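Local coordinates for protein myosin-I heavy chain (Dictyostelium discoideum, PDB 5EJY) that works as an actin-based motor with ATPase activity in the early steps of phagocytosis and adhesion, represented here by the first MyTH4-FERM unit of its tail, at residues Leu67-Ser72 / Ile129-Ser134; Arg124-Ile129 / Lys161-Ser166. All coordinates share one frame; numbering follows the deposited sequence.

Overall arrangement
Both interactions lie inside the MyTH4 domain and share helix 119-133, which meets helix 53-70 in interaction 1 and helix 161-180 in interaction 2; their centres are about 9 Å apart. All the residues that touch are buried, and no hydrogen bond crosses either pair of segments. Interaction 1 is a small edge-to-face meeting of two aromatic rings, with a phenol oxygen at the join. Interaction 2 covers nearly three times the area and sets a valine methyl over a flat indole, with a serine fitted against the backbone beside it; Lys161 and Asp165 pair nearer the surface. Arg124, bonding the backbone oxygens of Tyr69 and Ser72, and Glu127, bonding the Tyr69 hydroxyl, link the two.

Interaction 1: residues Leu67-Ser72 / Ile129-Ser134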
# COMPACT_ATOMS: atom_id res chain seq x y z
N LEU A 67 12.43 28.07 8.36
CA LEU A 67 13.04 29.23 7.72
C LEU A 67 13.79 28.83 6.46
O LEU A 67 13.69 29.49 5.43
CB LEU A 67 13.98 29.94 8.69
CG LEU A 67 13.30 30.65 9.86
CD1 LEU A 67 14.32 31.23 10.82
CD2 LEU A 67 12.37 31.72 9.33
N HIS A 68 14.56 27.74 6.56
CA HIS A 68 15.33 27.27 5.42
C HIS A 68 14.45 26.93 4.22
O HIS A 68 14.79 27.26 3.08
CB HIS A 68 16.18 26.06 5.80
CG HIS A 68 17.16 25.66 4.75
ND1 HIS A 68 16.86 24.76 3.76
CD2 HIS A 68 18.44 26.05 4.53
CE1 HIS A 68 17.91 24.60 2.97
NE2 HIS A 68 18.88 25.38 3.42
N TYR A 69 13.33 26.25 4.46
CA TYR A 69 12.44 25.88 3.36
C TYR A 69 11.77 27.12 2.79
O TYR A 69 11.63 27.26 1.57
CB TYR A 69 11.37 24.87 3.80
CG TYR A 69 10.43 24.47 2.69
CD1 TYR A 69 9.21 25.12 2.52
CD2 TYR A 69 10.75 23.46 1.80
CE1 TYR A 69 8.34 24.76 1.49
CE2 TYR A 69 9.90 23.10 0.77
CZ TYR A 69 8.70 23.75 0.62
OH TYR A 69 7.85 23.38 -0.40
N MET A 70 11.35 28.02 3.67
CA MET A 70 10.69 29.25 3.25
C MET A 70 11.59 30.09 2.34
O MET A 70 11.12 30.71 1.39
CB MET A 70 10.28 30.07 4.46
CG MET A 70 9.13 29.48 5.23
SD MET A 70 8.77 30.42 6.70
CE MET A 70 8.49 32.06 6.00
N ASN A 71 12.88 30.09 2.65
CA ASN A 71 13.85 30.95 1.98
C ASN A 71 14.54 30.29 0.79
O ASN A 71 15.36 30.92 0.13
CB ASN A 71 14.92 31.39 2.99
CG ASN A 71 14.37 32.35 4.02
OD1 ASN A 71 13.41 33.08 3.76
ND2 ASN A 71 14.98 32.37 5.20
N SER A 72 14.22 29.03 0.53
CA SER A 72 14.99 28.27 -0.46
C SER A 72 14.59 28.61 -1.90
O SER A 72 13.45 28.97 -2.17
CB SER A 72 14.91 26.76 -0.21
OG SER A 72 13.60 26.27 -0.42
N ILE A 129 2.46 23.72 5.68
CA ILE A 129 1.22 23.38 6.37
C ILE A 129 0.58 22.15 5.72
O ILE A 129 0.14 21.22 6.40
CB ILE A 129 0.25 24.60 6.38
CG1 ILE A 129 0.67 25.59 7.48
CG2 ILE A 129 -1.17 24.17 6.63
CD1 ILE A 129 -0.01 27.01 7.34
N HIS A 130 0.55 22.15 4.40
CA HIS A 130 -0.07 21.07 3.65
C HIS A 130 0.73 19.75 3.80
O HIS A 130 0.14 18.69 3.97
CB HIS A 130 -0.21 21.49 2.18
CG HIS A 130 -1.06 20.58 1.35
ND1 HIS A 130 -1.16 20.70 -0.01
CD2 HIS A 130 -1.83 19.52 1.70
CE1 HIS A 130 -1.97 19.75 -0.48
NE2 HIS A 130 -2.38 19.03 0.54
N PHE A 131 2.07 19.83 3.75
CA PHE A 131 2.91 18.64 3.98
C PHE A 131 2.59 18.07 5.35
O PHE A 131 2.51 16.85 5.53
CB PHE A 131 4.40 18.98 3.99
CG PHE A 131 4.93 19.55 2.69
CD1 PHE A 131 4.43 19.13 1.47
CD2 PHE A 131 5.94 20.50 2.71
CE1 PHE A 131 4.93 19.65 0.28
CE2 PHE A 131 6.44 21.04 1.52
CZ PHE A 131 5.92 20.62 0.30
N THR A 132 2.44 18.95 6.34
CA THR A 132 2.27 18.52 7.72
C THR A 132 0.90 17.88 7.91
O THR A 132 0.80 16.82 8.50
CB THR A 132 2.47 19.71 8.71
OG1 THR A 132 3.75 20.29 8.47
CG2 THR A 132 2.41 19.23 10.17
N CYS A 133 -0.14 18.54 7.39
CA CYS A 133 -1.49 17.98 7.44
C CYS A 133 -1.57 16.60 6.78
O CYS A 133 -2.41 15.77 7.17
CB CYS A 133 -2.47 18.93 6.75
SG CYS A 133 -2.80 20.44 7.71
N SER A 134 -0.74 16.38 5.76
CA SER A 134 -0.71 15.11 5.03
C SER A 134 0.05 14.01 5.78
O SER A 134 0.11 12.87 5.30
CB SER A 134 -0.06 15.32 3.65
OG SER A 134 -0.75 16.33 2.91
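The backbone oxygen of Tyr69, whose ring meets Phe131 across this contact, is gripped by two side chains, one of its own segment and one of helix 119-133. Ser72 OG donates to Tyr69 O over 3.0 Å, approaching tilted out of the carbonyl plane, and Arg124 NH1 adds a second bond. The end of helix 53-70 is tied to its neighbour in the MyTH4 domain beside the aromatic pair. CG of Tyr69 stands anti to the backbone N (chi1 180°), which sends the phenol across to the other helix, and Phe131 comes from the opposite direction. The result is an offset edge-to-face pair, with the edge of Phe131 turned to the Tyr69 face, the planes at 81° and the ring centroids 5.8 Å apart. Contact is made at the outer end of each ring: Phe131 CE2 sits 3.6 Å from Tyr69 CZ, which lies in the plane of the phenylalanine. The hydroxyl is closer still, with Tyr69 OH 3.3 Å from Phe131 CE2. Glu127 OE1 hydrogen-bonds the same hydroxyl and satisfies it within the buried interior. Arg124 makes a cation-pi contact with the tyrosine ring, and Phe131 also rests on Leu192 and Ile195 of helix 189-196. Where helix 119-133 ends, Ser134 OG donates to His130 O over 2.7 Å, and Ser134 N reaches that oxygen from the opposite face of its plane. The chemistry is thus mixed: a phenol oxygen probably enriched in electron density by its carboxylate partner meets the weakly positive C-H rim of Phe131.

Interaction 2: residues Arg124-Ile129 / Lys161-Ser166; sequences RVWELI and KSVKDS
Val163 lays its CG1 methyl over the indole of Trp126, a CH-pi contact between two helices of the MyTH4 helical domain. The methyl sits above the pyrrole half, with Val163 CG1 3.5 Å from the centroid of the Trp126 five-membered ring and only 14° off its normal. CG1 is set anti to the valine backbone N (chi1 166°), leaving CG2 as a second touch, 3.7 Å from Trp126 CD1. The opposite face of the indole is covered from within its own helix by Ile129 CD1, 3.5 Å above the plane and toward the rim, so aliphatic carbon lies against both faces. Leu150 and Thr153 of helix 143-155 also touch the Trp126 side chain. Beside the ring the helices approach closely: the CA atoms of Trp126 and Val163 are 6.0 Å apart. One turn along from Val163, the small Ser166 fits there, its CB 3.9 Å from Trp126 O. With Trp126 cut back to an alanine, Val163 CG1 and Ile129 CD1 would probably lose the flat surface they press on from its two faces, leaving a gap between the helices. Further out, Asn198 ND2 bonds Ser166 OG and satisfies that buried hydroxyl. Lys164 gives NZ to the carbonyl oxygens of Thr153, Ile154 and Gln156, tying helix 161-180 to the end of helix 143-155. On the outer side of the first turn, Lys161 NZ forms a salt bridge with Asp165 OD2 at 3.0 Å, meeting the syn lone pair of that oxygen.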
# COMPACT_ATOMS: atom_id res chain seq x y z
N ARG A 124 5.26 29.36 0.58
CA ARG A 124 6.11 28.31 1.13
C ARG A 124 5.61 27.79 2.47
O ARG A 124 5.65 26.57 2.72
CB ARG A 124 7.55 28.81 1.28
CG ARG A 124 8.29 28.90 -0.04
CD ARG A 124 8.47 27.52 -0.63
NE ARG A 124 9.05 27.57 -1.97
CZ ARG A 124 10.31 27.90 -2.21
NH1 ARG A 124 11.12 28.21 -1.21
NH2 ARG A 124 10.77 27.92 -3.46
N VAL A 125 5.16 28.68 3.35
CA VAL A 125 4.66 28.25 4.65
C VAL A 125 3.41 27.40 4.45
O VAL A 125 3.23 26.41 5.14
CB VAL A 125 4.33 29.41 5.61
CG1 VAL A 125 3.86 28.84 6.96
CG2 VAL A 125 5.54 30.30 5.82
N TRP A 126 2.55 27.80 3.52
CA TRP A 126 1.32 27.04 3.29
C TRP A 126 1.57 25.66 2.65
O TRP A 126 0.83 24.71 2.90
CB TRP A 126 0.27 27.87 2.54
CG TRP A 126 -0.50 28.76 3.48
CD1 TRP A 126 -0.27 30.09 3.75
CD2 TRP A 126 -1.58 28.36 4.33
NE1 TRP A 126 -1.16 30.53 4.70
CE2 TRP A 126 -1.97 29.49 5.07
CE3 TRP A 126 -2.26 27.15 4.52
CZ2 TRP A 126 -3.02 29.45 5.99
CZ3 TRP A 126 -3.29 27.11 5.43
CH2 TRP A 126 -3.67 28.25 6.16
N GLU A 127 2.63 25.56 1.85
CA GLU A 127 3.11 24.25 1.40
C GLU A 127 3.53 23.37 2.58
O GLU A 127 3.21 22.18 2.61
CB GLU A 127 4.28 24.41 0.43
CG GLU A 127 3.87 24.97 -0.95
CD GLU A 127 5.06 25.37 -1.81
OE1 GLU A 127 6.20 25.27 -1.32
OE2 GLU A 127 4.86 25.80 -2.97
N LEU A 128 4.27 23.95 3.52
CA LEU A 128 4.65 23.26 4.76
C LEU A 128 3.44 22.83 5.56
O LEU A 128 3.41 21.72 6.09
CB LEU A 128 5.52 24.15 5.64
CG LEU A 128 6.93 24.44 5.11
CD1 LEU A 128 7.67 25.42 6.03
CD2 LEU A 128 7.71 23.14 4.96
N ILE A 129 2.46 23.72 5.68
CA ILE A 129 1.22 23.38 6.37
C ILE A 129 0.58 22.15 5.72
O ILE A 129 0.14 21.22 6.40
CB ILE A 129 0.25 24.60 6.38
CG1 ILE A 129 0.67 25.59 7.48
CG2 ILE A 129 -1.17 24.17 6.63
CD1 ILE A 129 -0.01 27.01 7.34
N LYS A 161 -4.25 32.60 -4.99
CA LYS A 161 -4.90 31.35 -5.32
C LYS A 161 -4.11 30.19 -4.69
O LYS A 161 -4.69 29.23 -4.21
CB LYS A 161 -4.97 31.16 -6.84
CG LYS A 161 -5.54 29.81 -7.26
CD LYS A 161 -5.46 29.61 -8.77
CE LYS A 161 -5.68 28.14 -9.14
NZ LYS A 161 -6.92 27.58 -8.54
N SER A 162 -2.79 30.31 -4.71
CA SER A 162 -1.91 29.25 -4.22
C SER A 162 -2.10 28.96 -2.73
O SER A 162 -2.22 27.79 -2.33
CB SER A 162 -0.45 29.57 -4.53
OG SER A 162 0.43 28.82 -3.71
N VAL A 163 -2.14 30.00 -1.92
CA VAL A 163 -2.42 29.84 -0.50
C VAL A 163 -3.80 29.25 -0.27
O VAL A 163 -3.98 28.37 0.56
CB VAL A 163 -2.27 31.16 0.28
CG1 VAL A 163 -2.89 31.03 1.66
CG2 VAL A 163 -0.81 31.55 0.37
N LYS A 164 -4.80 29.72 -1.02
CA LYS A 164 -6.15 29.22 -0.80
C LYS A 164 -6.30 27.75 -1.23
O LYS A 164 -7.03 26.99 -0.60
CB LYS A 164 -7.19 30.06 -1.53
CG LYS A 164 -8.61 29.74 -1.08
CD LYS A 164 -9.61 30.77 -1.59
CE LYS A 164 -9.43 32.12 -0.92
NZ LYS A 164 -10.13 32.21 0.39
N ASP A 165 -5.62 27.37 -2.30
CA ASP A 165 -5.67 25.99 -2.78
C ASP A 165 -4.99 25.09 -1.74
O ASP A 165 -5.48 24.01 -1.43
CB ASP A 165 -4.94 25.83 -4.11
CG ASP A 165 -5.74 26.38 -5.30
OD1 ASP A 165 -6.98 26.50 -5.20
OD2 ASP A 165 -5.11 26.67 -6.33
N SER A 166 -3.86 25.55 -1.22
CA SER A 166 -3.15 24.81 -0.17
C SER A 166 -3.97 24.67 1.09
O SER A 166 -4.02 23.61 1.70
CB SER A 166 -1.81 25.47 0.15
OG SER A 166 -0.91 25.30 -0.92